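Local structure of putative exported protein (Bacteroides fragilis, 4RAA) at residues 158-161 and 167-170; 196-201 and 207-212; 45-50 and 185-190; 257-260 and 265-268. The protein is of unknown function but folds as a six-bladed beta-propeller and is probably exported from the bacterial cytoplasm. All blocks are in the same frame, centred on the assembly; numbering follows the deposited sequence.

Contact 1: 158-161 and 167-170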
loop_
_atom_site.group_PDB
_atom_site.type_symbol
_atom_site.label_atom_id
_atom_site.label_comp_id
_atom_site.label_asym_id
_atom_site.label_seq_id
_atom_site.Cartn_x
_atom_site.Cartn_y
_atom_site.Cartn_z
ATOM N N TYR A 158 15.938 17.065 -5.653
ATOM C CA TYR A 158 16.457 15.850 -6.306
ATOM C C TYR A 158 15.978 14.563 -5.615
ATOM O O TYR A 158 15.643 13.592 -6.301
ATOM C CB TYR A 158 17.988 15.870 -6.407
ATOM C CG TYR A 158 18.530 16.635 -7.595
ATOM C CD1 TYR A 158 18.385 16.128 -8.881
ATOM C CD2 TYR A 158 19.241 17.829 -7.436
ATOM C CE1 TYR A 158 18.885 16.805 -9.983
ATOM C CE2 TYR A 158 19.765 18.508 -8.536
ATOM C CZ TYR A 158 19.581 17.993 -9.809
ATOM O OH TYR A 158 20.080 18.649 -10.914
ATOM N N PHE A 159 15.949 14.566 -4.274
ATOM C CA PHE A 159 15.533 13.406 -3.449
ATOM C C PHE A 159 14.537 13.806 -2.371
ATOM O O PHE A 159 14.361 14.989 -2.081
ATOM C CB PHE A 159 16.741 12.769 -2.754
ATOM C CG PHE A 159 17.882 12.465 -3.679
ATOM C CD1 PHE A 159 17.954 11.243 -4.342
ATOM C CD2 PHE A 159 18.894 13.408 -3.891
ATOM C CE1 PHE A 159 19.004 10.970 -5.206
ATOM C CE2 PHE A 159 19.950 13.140 -4.744
ATOM C CZ PHE A 159 20.000 11.923 -5.406
ATOM N N VAL A 160 13.918 12.798 -1.764
ATOM C CA VAL A 160 12.935 12.997 -0.687
ATOM C C VAL A 160 12.967 11.827 0.299
ATOM O O VAL A 160 13.071 10.681 -0.114
ATOM C CB VAL A 160 11.500 13.216 -1.255
ATOM C CG1 VAL A 160 11.010 12.022 -2.061
ATOM C CG2 VAL A 160 10.501 13.557 -0.150
ATOM N N VAL A 161 12.871 12.131 1.594
ATOM C CA VAL A 161 12.864 11.110 2.638
ATOM C C VAL A 161 11.438 10.958 3.150
ATOM O O VAL A 161 10.816 11.956 3.506
ATOM C CB VAL A 161 13.825 11.464 3.781
ATOM C CG1 VAL A 161 13.790 10.389 4.874
ATOM C CG2 VAL A 161 15.237 11.643 3.224
ATOM N N ASP A 167 4.584 8.855 3.643
ATOM C CA ASP A 167 4.336 10.280 3.928
ATOM C C ASP A 167 5.709 10.972 3.959
ATOM O O ASP A 167 6.652 10.445 4.553
ATOM C CB ASP A 167 3.592 10.475 5.255
ATOM C CG ASP A 167 2.176 9.899 5.235
ATOM O OD1 ASP A 167 1.562 9.781 4.148
ATOM O OD2 ASP A 167 1.667 9.578 6.329
ATOM N N ILE A 168 5.806 12.137 3.313
ATOM C CA ILE A 168 7.076 12.866 3.165
ATOM C C ILE A 168 7.531 13.458 4.489
ATOM O O ILE A 168 6.771 14.200 5.106
ATOM C CB ILE A 168 6.976 13.991 2.082
ATOM C CG1 ILE A 168 6.703 13.373 0.696
ATOM C CG2 ILE A 168 8.248 14.859 2.046
ATOM C CD1 ILE A 168 6.321 14.354 -0.396
ATOM N N ILE A 169 8.764 13.134 4.907
ATOM C CA ILE A 169 9.368 13.683 6.141
ATOM C C ILE A 169 10.133 14.957 5.782
ATOM O O ILE A 169 9.874 16.004 6.374
ATOM C CB ILE A 169 10.283 12.670 6.871
ATOM C CG1 ILE A 169 9.448 11.466 7.335
ATOM C CG2 ILE A 169 10.973 13.327 8.078
ATOM C CD1 ILE A 169 10.251 10.315 7.913
ATOM N N ASP A 170 11.076 14.857 4.837
ATOM C CA ASP A 170 11.841 16.027 4.375
ATOM C C ASP A 170 12.319 15.882 2.931
ATOM O O ASP A 170 12.616 14.779 2.482
ATOM C CB ASP A 170 13.041 16.287 5.306
ATOM C CG ASP A 170 13.651 17.700 5.150
ATOM O OD1 ASP A 170 13.061 18.610 4.526
ATOM O OD2 ASP A 170 14.743 17.912 5.702
#
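Val161 faces both Ile169 and Asp170 in a classic beta bulge, the irregularity by which one strand of an antiparallel hairpin sets two residues against a single partner. Val161 O is gripped twice: Ile169 N reaches it at 2.7 Å within the carbonyl plane, while Asp170 N approaches at 3.2 Å, tilted 18° from that plane. In return, Val161 N gives an almost straight bond (175°) to Asp170 O at 2.8 Å. Val161 and Asp170 therefore form the hydrogen-bonded pair, and Ile169 is the extra residue, its psi of -56° breaking the extended course of the chain.

Beside the bulge lies a small apolar patch. Val160 CG2 meets Ile168 CG2 at 3.4 Å, the two side chains crossing nearly at right angles. Because CG1 of Val160 sits between its own N and carbonyl carbon, CG2 is the branch left to face the other strand, where it also lies 3.6 Å from Asp170 O.

Further out, strand 142-145 is the neighbour of strand 157-162 in the same sheet, Trp144 touching Val160 and Leu143 touching Val161. The Asp170 carboxylate leads away from Val161 to a salt bridge with Lys172, and Asp167 pairs with Arg126 of the second subunit. Ile169 starts its side chain close to the oxygen that accepts both N-H groups, with CB 3.5 Å from Val161 O.

Contact 2: 196-201 and 207-212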
loop_
_atom_site.group_PDB
_atom_site.type_symbol
_atom_site.label_atom_id
_atom_site.label_comp_id
_atom_site.label_asym_id
_atom_site.label_seq_id
_atom_site.Cartn_x
_atom_site.Cartn_y
_atom_site.Cartn_z
ATOM N N VAL A 196 23.850 5.713 3.678
ATOM C CA VAL A 196 23.271 5.850 2.357
ATOM C C VAL A 196 23.845 7.123 1.735
ATOM O O VAL A 196 23.880 8.170 2.367
ATOM C CB VAL A 196 21.735 5.919 2.429
ATOM C CG1 VAL A 196 21.128 5.789 1.033
ATOM C CG2 VAL A 196 21.208 4.810 3.335
ATOM N N PHE A 197 24.290 7.008 0.490
ATOM C CA PHE A 197 24.885 8.114 -0.248
ATOM C C PHE A 197 24.082 8.387 -1.505
ATOM O O PHE A 197 23.377 7.504 -1.990
ATOM C CB PHE A 197 26.332 7.783 -0.584
ATOM C CG PHE A 197 27.188 7.579 0.627
ATOM C CD1 PHE A 197 27.183 6.356 1.298
ATOM C CD2 PHE A 197 27.987 8.609 1.114
ATOM C CE1 PHE A 197 27.961 6.165 2.435
ATOM C CE2 PHE A 197 28.770 8.424 2.252
ATOM C CZ PHE A 197 28.758 7.200 2.912
ATOM N N ALA A 198 24.186 9.612 -2.015
ATOM C CA ALA A 198 23.445 10.039 -3.214
ATOM C C ALA A 198 24.207 11.099 -4.011
ATOM O O ALA A 198 25.099 11.761 -3.465
ATOM C CB ALA A 198 22.060 10.546 -2.823
ATOM N N TYR A 199 23.863 11.240 -5.296
ATOM C CA TYR A 199 24.506 12.225 -6.183
ATOM C C TYR A 199 23.677 12.571 -7.419
ATOM O O TYR A 199 22.817 11.789 -7.834
ATOM C CB TYR A 199 25.900 11.748 -6.600
ATOM C CG TYR A 199 25.926 10.450 -7.368
ATOM C CD1 TYR A 199 25.979 9.220 -6.710
ATOM C CD2 TYR A 199 25.914 10.447 -8.768
ATOM C CE1 TYR A 199 26.005 8.024 -7.428
ATOM C CE2 TYR A 199 25.938 9.259 -9.498
ATOM C CZ TYR A 199 25.987 8.052 -8.826
ATOM O OH TYR A 199 26.017 6.898 -9.556
ATOM N N THR A 200 23.984 13.731 -8.011
ATOM C CA THR A 200 23.249 14.281 -9.159
ATOM C C THR A 200 24.146 14.454 -10.384
ATOM O O THR A 200 25.372 14.506 -10.243
ATOM C CB THR A 200 22.624 15.637 -8.798
ATOM O OG1 THR A 200 23.651 16.586 -8.520
ATOM C CG2 THR A 200 21.707 15.508 -7.587
ATOM N N PRO A 201 23.541 14.567 -11.589
ATOM C CA PRO A 201 24.399 14.681 -12.777
ATOM C C PRO A 201 25.189 15.971 -12.955
ATOM O O PRO A 201 26.147 15.935 -13.730
ATOM C CB PRO A 201 23.423 14.497 -13.957
ATOM C CG PRO A 201 22.094 14.171 -13.360
ATOM C CD PRO A 201 22.114 14.663 -11.952
ATOM N N TYR A 207 27.046 12.894 -1.506
ATOM C CA TYR A 207 26.526 13.300 -0.202
ATOM C C TYR A 207 26.044 12.087 0.575
ATOM O O TYR A 207 25.401 11.225 0.009
ATOM C CB TYR A 207 25.356 14.281 -0.379
ATOM C CG TYR A 207 25.702 15.554 -1.125
ATOM C CD1 TYR A 207 25.609 15.615 -2.523
ATOM C CD2 TYR A 207 26.117 16.707 -0.440
ATOM C CE1 TYR A 207 25.921 16.779 -3.217
ATOM C CE2 TYR A 207 26.433 17.878 -1.125
ATOM C CZ TYR A 207 26.333 17.908 -2.508
ATOM O OH TYR A 207 26.644 19.047 -3.186
ATOM N N ARG A 208 26.374 12.033 1.865
ATOM C CA ARG A 208 25.888 10.998 2.783
ATOM C C ARG A 208 24.550 11.566 3.229
ATOM O O ARG A 208 24.527 12.642 3.815
ATOM C CB ARG A 208 26.841 10.853 3.970
ATOM C CG ARG A 208 26.578 9.671 4.893
ATOM C CD ARG A 208 27.475 9.772 6.118
ATOM N NE ARG A 208 26.934 10.745 7.060
ATOM C CZ ARG A 208 27.626 11.440 7.976
ATOM N NH1 ARG A 208 28.960 11.353 8.098
ATOM N NH2 ARG A 208 26.962 12.279 8.771
ATOM N N VAL A 209 23.448 10.886 2.908
ATOM C CA VAL A 209 22.090 11.377 3.219
ATOM C C VAL A 209 21.406 10.571 4.314
ATOM O O VAL A 209 21.224 9.366 4.162
ATOM C CB VAL A 209 21.158 11.340 1.980
ATOM C CG1 VAL A 209 19.770 11.916 2.320
ATOM C CG2 VAL A 209 21.795 12.075 0.797
ATOM N N GLY A 210 21.023 11.259 5.390
ATOM C CA GLY A 210 20.237 10.693 6.500
ATOM C C GLY A 210 18.898 11.419 6.549
ATOM O O GLY A 210 18.611 12.249 5.679
ATOM N N THR A 211 18.078 11.120 7.555
ATOM C CA THR A 211 16.771 11.780 7.710
ATOM C C THR A 211 16.898 13.300 7.956
ATOM O O THR A 211 16.137 14.066 7.369
ATOM C CB THR A 211 15.911 11.103 8.807
ATOM O OG1 THR A 211 15.712 9.729 8.465
ATOM C CG2 THR A 211 14.543 11.772 8.957
ATOM N N SER A 212 17.864 13.722 8.786
ATOM C CA SER A 212 18.097 15.152 9.116
ATOM C C SER A 212 19.514 15.623 8.780
ATOM O O SER A 212 20.085 16.432 9.523
ATOM C CB SER A 212 17.832 15.385 10.599
ATOM O OG SER A 212 16.570 14.881 10.946
#
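Val196 O takes the shortest hydrogen bond between these two strands, from Val209 N at 2.8 Å, and it is approached by a second, weaker donor as well: Arg208 CA lies 3.5 Å from Val196 O in a CA-H...O contact. A reciprocal pair of bonds follows along the antiparallel hairpin. Ala198 N donates to Tyr207 O at 2.9 Å, and Tyr207 N donates to Ala198 O at 3.0 Å, which makes Ala198 and Tyr207 a hydrogen-bonded pair next to the non-hydrogen-bonded pair Phe197 and Arg208.

The two faces of the hairpin are built differently. On one, the aliphatic stem of Arg208 runs past the Phe197 ring, with Arg208 CG 4.1 Å from the ring centroid and 30° off its normal, an off-centre CH-pi contact. Arg208 CB comes to 3.5 Å from Phe197 CE2. With CG anti to the backbone N (chi1 -171°), the stem is carried along the ring before bending at chi3, and the guanidinium, its plane 76° from that of the ring, goes on to a salt bridge with Glu213. On the other face, Ala198 CB rests against Val209 CG2 at 3.9 Å. The Tyr207 ring presents its edge to Ala198 O, and its hydroxyl is hydrogen-bonded to Asp203.

The hairpin supplies the middle strands 195-200 and 203-210 of a propeller blade, flanked by strand 213-222 beyond Arg208 and by strand 189-192 beyond Phe197. Phe159 of strand 157-162 packs onto Ala198 from the neighbouring sheet.

Contact 3: 45-50 and 185-190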
loop_
_atom_site.group_PDB
_atom_site.type_symbol
_atom_site.label_atom_id
_atom_site.label_comp_id
_atom_site.label_asym_id
_atom_site.label_seq_id
_atom_site.Cartn_x
_atom_site.Cartn_y
_atom_site.Cartn_z
ATOM N N LEU A 45 21.305 -4.188 -12.493
ATOM C CA LEU A 45 21.596 -3.983 -11.070
ATOM C C LEU A 45 21.851 -5.326 -10.394
ATOM O O LEU A 45 21.236 -6.321 -10.772
ATOM C CB LEU A 45 20.399 -3.266 -10.434
ATOM C CG LEU A 45 20.316 -2.974 -8.927
ATOM C CD1 LEU A 45 21.472 -2.113 -8.413
ATOM C CD2 LEU A 45 18.978 -2.307 -8.613
ATOM N N ILE A 46 22.743 -5.346 -9.400
ATOM C CA ILE A 46 23.085 -6.570 -8.660
ATOM C C ILE A 46 23.304 -6.305 -7.159
ATOM O O ILE A 46 23.925 -5.318 -6.803
ATOM C CB ILE A 46 24.295 -7.286 -9.309
ATOM C CG1 ILE A 46 24.484 -8.698 -8.736
ATOM C CG2 ILE A 46 25.579 -6.470 -9.178
ATOM C CD1 ILE A 46 25.491 -9.526 -9.508
ATOM N N ARG A 47 22.770 -7.194 -6.308
ATOM C CA ARG A 47 22.863 -7.108 -4.846
ATOM C C ARG A 47 23.072 -8.490 -4.225
ATOM O O ARG A 47 22.515 -9.468 -4.717
ATOM C CB ARG A 47 21.566 -6.528 -4.247
ATOM C CG ARG A 47 21.164 -5.125 -4.692
ATOM C CD ARG A 47 22.174 -4.069 -4.278
ATOM N NE ARG A 47 21.729 -2.702 -4.587
ATOM C CZ ARG A 47 22.509 -1.607 -4.642
ATOM N NH1 ARG A 47 23.839 -1.669 -4.464
ATOM N NH2 ARG A 47 21.954 -0.415 -4.917
ATOM N N GLU A 48 23.859 -8.552 -3.142
ATOM C CA GLU A 48 24.076 -9.792 -2.382
ATOM C C GLU A 48 22.898 -10.000 -1.434
ATOM O O GLU A 48 22.300 -9.034 -0.977
ATOM C CB GLU A 48 25.345 -9.741 -1.510
ATOM C CG GLU A 48 26.682 -9.565 -2.221
ATOM C CD GLU A 48 27.875 -9.774 -1.276
ATOM O OE1 GLU A 48 28.046 -10.898 -0.749
ATOM O OE2 GLU A 48 28.666 -8.827 -1.074
ATOM N N LEU A 49 22.591 -11.258 -1.127
ATOM C CA LEU A 49 21.532 -11.623 -0.163
ATOM C C LEU A 49 21.754 -13.074 0.245
ATOM O O LEU A 49 21.448 -13.987 -0.537
ATOM C CB LEU A 49 20.133 -11.429 -0.758
ATOM C CG LEU A 49 18.937 -11.849 0.110
ATOM C CD1 LEU A 49 18.915 -11.070 1.419
ATOM C CD2 LEU A 49 17.635 -11.684 -0.659
ATOM N N ASN A 50 22.276 -13.271 1.463
ATOM C CA ASN A 50 22.665 -14.593 1.983
ATOM C C ASN A 50 23.818 -15.035 1.047
ATOM O O ASN A 50 24.727 -14.223 0.828
ATOM C CB ASN A 50 21.460 -15.561 2.068
ATOM C CG ASN A 50 20.221 -14.922 2.696
ATOM O OD1 ASN A 50 19.101 -15.182 2.257
ATOM N ND2 ASN A 50 20.417 -14.059 3.696
ATOM N N PRO A 185 22.905 8.262 -14.418
ATOM C CA PRO A 185 22.439 6.866 -14.320
ATOM C C PRO A 185 21.059 6.791 -13.691
ATOM O O PRO A 185 20.614 7.759 -13.066
ATOM C CB PRO A 185 23.461 6.215 -13.397
ATOM C CG PRO A 185 23.903 7.331 -12.521
ATOM C CD PRO A 185 23.919 8.557 -13.392
ATOM N N SER A 186 20.395 5.653 -13.871
ATOM C CA SER A 186 19.046 5.431 -13.318
ATOM C C SER A 186 19.080 5.195 -11.803
ATOM O O SER A 186 18.169 5.618 -11.098
ATOM C CB SER A 186 18.360 4.265 -14.023
ATOM O OG SER A 186 19.144 3.104 -13.898
ATOM N N GLN A 187 20.122 4.503 -11.332
ATOM C CA GLN A 187 20.369 4.228 -9.904
ATOM C C GLN A 187 21.478 5.211 -9.449
ATOM O O GLN A 187 22.644 5.044 -9.814
ATOM C CB GLN A 187 20.809 2.756 -9.737
ATOM C CG GLN A 187 20.969 2.228 -8.315
ATOM C CD GLN A 187 19.663 1.908 -7.625
ATOM O OE1 GLN A 187 18.662 1.591 -8.271
ATOM N NE2 GLN A 187 19.674 1.963 -6.290
HETATM N N MSE A 188 21.116 6.210 -8.645
HETATM C CA MSE A 188 22.059 7.259 -8.149
HETATM C C MSE A 188 22.007 7.388 -6.638
HETATM O O MSE A 188 22.225 8.466 -6.067
HETATM C CB MSE A 188 21.861 8.575 -8.924
HETATM C CG MSE A 188 20.706 9.518 -8.528
HETATM SE SE MSE A 188 18.959 8.623 -8.505
HETATM C CE MSE A 188 18.562 8.733 -10.425
ATOM N N ILE A 189 21.736 6.256 -5.991
ATOM C CA ILE A 189 21.666 6.129 -4.544
ATOM C C ILE A 189 22.285 4.771 -4.223
ATOM O O ILE A 189 21.965 3.775 -4.909
ATOM C CB ILE A 189 20.215 6.117 -4.020
ATOM C CG1 ILE A 189 19.351 7.188 -4.691
ATOM C CG2 ILE A 189 20.201 6.324 -2.509
ATOM C CD1 ILE A 189 17.914 7.185 -4.208
ATOM N N TYR A 190 23.155 4.728 -3.209
ATOM C CA TYR A 190 23.805 3.479 -2.778
ATOM C C TYR A 190 24.193 3.473 -1.296
ATOM O O TYR A 190 24.169 4.518 -0.618
ATOM C CB TYR A 190 25.025 3.160 -3.665
ATOM C CG TYR A 190 26.173 4.153 -3.612
ATOM C CD1 TYR A 190 27.090 4.126 -2.559
ATOM C CD2 TYR A 190 26.381 5.093 -4.644
ATOM C CE1 TYR A 190 28.151 5.016 -2.493
ATOM C CE2 TYR A 190 27.454 5.991 -4.591
ATOM C CZ TYR A 190 28.337 5.939 -3.506
ATOM O OH TYR A 190 29.406 6.789 -3.392
#
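Near the middle of the beta-propeller, where inner strands of different blades come close, Arg47 of strand 45-49 faces Gln187, just ahead of strand 189-192. The two side chains arrive from opposite directions. Gln187 NE2 lies at the edge of the Arg47 guanidinium, in its plane and 3.6 Å from NH2, while the amide plane itself is turned 82° to the guanidinium. Both nitrogens carry N-H groups, so this is a packing contact between donors. The amide nitrogen instead binds within its own segment: Gln187 NE2 donates to Ile189 O at 3.2 Å, with an angle of 153° at the hydrogen. That same carbonyl, Ile189 O, is 4.2 Å from Arg47 NH2, too long for a hydrogen bond, although its partial negative charge may still favour the guanidinium nearby.

Gln187 extends toward strand 45-49 because CG is anti to its backbone N (chi1 -174°), and a bend at chi2 then turns the amide. Its other end, OE1, is hydrogen-bonded to Ser91 OG, so both halves of the amide have partners that fix its flip. Leu45 supplies the apolar complement. Its CD2 touches Gln187 OE1 at 3.9 Å, and its CD1 lies 3.6 Å above the guanidinium plane, toward the rim.

Phe92 of strand 85-94 touches both Leu45 and Arg47. Ile189 begins strand 189-192, which pairs with strand 195-200 through Tyr190 and Phe197.

Contact 4: 257-260 and 265-268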
loop_
_atom_site.group_PDB
_atom_site.type_symbol
_atom_site.label_atom_id
_atom_site.label_comp_id
_atom_site.label_asym_id
_atom_site.label_seq_id
_atom_site.Cartn_x
_atom_site.Cartn_y
_atom_site.Cartn_z
ATOM N N TYR A 257 28.039 10.445 -15.800
ATOM C CA TYR A 257 28.980 9.851 -14.834
ATOM C C TYR A 257 28.245 9.019 -13.798
ATOM O O TYR A 257 27.214 9.466 -13.305
ATOM C CB TYR A 257 29.901 10.893 -14.151
ATOM C CG TYR A 257 29.361 11.592 -12.910
ATOM C CD1 TYR A 257 28.533 12.722 -13.009
ATOM C CD2 TYR A 257 29.692 11.123 -11.622
ATOM C CE1 TYR A 257 28.043 13.355 -11.860
ATOM C CE2 TYR A 257 29.213 11.751 -10.472
ATOM C CZ TYR A 257 28.394 12.865 -10.595
ATOM O OH TYR A 257 27.938 13.476 -9.477
ATOM N N CYS A 258 28.751 7.809 -13.523
ATOM C CA CYS A 258 28.175 6.933 -12.493
ATOM C C CYS A 258 29.274 6.610 -11.483
ATOM O O CYS A 258 30.450 6.616 -11.823
ATOM C CB CYS A 258 27.563 5.663 -13.101
ATOM S SG CYS A 258 28.720 4.379 -13.605
ATOM N N VAL A 259 28.882 6.355 -10.240
ATOM C CA VAL A 259 29.825 6.044 -9.160
ATOM C C VAL A 259 29.391 4.777 -8.421
ATOM O O VAL A 259 28.192 4.591 -8.118
ATOM C CB VAL A 259 29.937 7.183 -8.100
ATOM C CG1 VAL A 259 30.971 6.832 -7.022
ATOM C CG2 VAL A 259 30.284 8.522 -8.749
ATOM N N GLU A 260 30.388 3.922 -8.182
ATOM C CA GLU A 260 30.209 2.715 -7.371
ATOM C C GLU A 260 31.311 2.756 -6.317
ATOM O O GLU A 260 32.483 2.991 -6.615
ATOM C CB GLU A 260 30.221 1.425 -8.193
ATOM C CG GLU A 260 30.039 0.155 -7.350
ATOM C CD GLU A 260 28.905 0.235 -6.318
ATOM O OE1 GLU A 260 27.834 0.826 -6.605
ATOM O OE2 GLU A 260 29.080 -0.323 -5.210
ATOM N N ASP A 265 37.829 0.791 -2.332
ATOM C CA ASP A 265 37.969 1.604 -3.546
ATOM C C ASP A 265 36.697 2.336 -3.988
ATOM O O ASP A 265 35.635 2.209 -3.366
ATOM C CB ASP A 265 38.522 0.724 -4.682
ATOM C CG ASP A 265 37.560 -0.374 -5.136
ATOM O OD1 ASP A 265 36.338 -0.281 -4.893
ATOM O OD2 ASP A 265 38.041 -1.336 -5.782
ATOM N N LEU A 266 36.829 3.101 -5.069
ATOM C CA LEU A 266 35.738 3.880 -5.635
ATOM C C LEU A 266 35.998 4.075 -7.138
ATOM O O LEU A 266 36.997 4.681 -7.519
ATOM C CB LEU A 266 35.659 5.210 -4.873
ATOM C CG LEU A 266 34.585 6.272 -5.139
ATOM C CD1 LEU A 266 34.513 7.223 -3.951
ATOM C CD2 LEU A 266 34.826 7.047 -6.428
ATOM N N PHE A 267 35.106 3.525 -7.964
ATOM C CA PHE A 267 35.195 3.582 -9.440
ATOM C C PHE A 267 34.219 4.629 -9.952
ATOM O O PHE A 267 33.076 4.698 -9.474
ATOM C CB PHE A 267 34.819 2.238 -10.072
ATOM C CG PHE A 267 35.884 1.168 -10.002
ATOM C CD1 PHE A 267 36.868 1.121 -9.002
ATOM C CD2 PHE A 267 35.826 0.112 -10.911
ATOM C CE1 PHE A 267 37.807 0.096 -8.979
ATOM C CE2 PHE A 267 36.754 -0.923 -10.875
ATOM C CZ PHE A 267 37.748 -0.930 -9.910
ATOM N N VAL A 268 34.665 5.414 -10.934
ATOM C CA VAL A 268 33.861 6.478 -11.534
ATOM C C VAL A 268 33.870 6.334 -13.058
ATOM O O VAL A 268 34.860 6.677 -13.699
ATOM C CB VAL A 268 34.390 7.889 -11.150
ATOM C CG1 VAL A 268 33.362 8.960 -11.510
ATOM C CG2 VAL A 268 34.727 7.970 -9.665
#
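The Tyr257 ring receives Val268 CG1 obliquely, at 4.3 Å from its CD2. The same ring meets that of Tyr199 with the two planes at about 35°, and its hydroxyl is hydrogen-bonded chiefly to Thr200 O, with Asp203 O as a second acceptor sharing the one proton, which anchors the far end of the ring. The second flat group, Phe267, leads away from the opposing strand and stacks with His317.

The backbones of the two strands are paired directly. Glu260 N donates to Phe267 O at 3.1 Å in a nearly straight bond (174°), and Phe267 N returns one to Glu260 O at 3.0 Å. The next pair along, Val259 and Val268, has no such bonds between its own members but is bracketed by CA-H...O contacts: Val268 CA lies 3.4 Å from Cys258 O, and Val259 CA lies 3.5 Å from Phe267 O.

Val259 divides its branches between two neighbours. CG1, placed anti to the backbone N, reaches Leu266 CD2 at 3.9 Å, whereas CG2 lies 4.2 Å from Val268 CG1, the two valines standing side by side and pointing the same way. Strand 213-222 of another sheet packs against this face, His218 and Phe220 touching Leu266 and Phe222 touching Val268.

Segments 257-260 and 265-268 run 163° apart; their parent strands 254-261 and 265-272 form the antiparallel hairpin that begins a four-stranded sheet, the arrangement characteristic of a beta-propeller blade.

The four contacts illustrate how a propeller is held both within and between its blades. Contacts 1, 2 and 4 are hairpin pairings in three different sheets, following one another along the chain. Contact 3 joins strand 45-49 to the loop leading into strand 189-192, more than 130 residues away; its centre lies about 6 Å from the centre of the chain, and its loop encloses contact 1. Contacts 2 and 3 share a sheet through the neighbouring strands 189-192 and 195-200. The centres of contacts 1 and 2 are about 12 Å apart, and those of contacts 2 and 4 about 15 Å; both pairs touch. Contacts 1 and 4, with centres about 25 Å apart, do not.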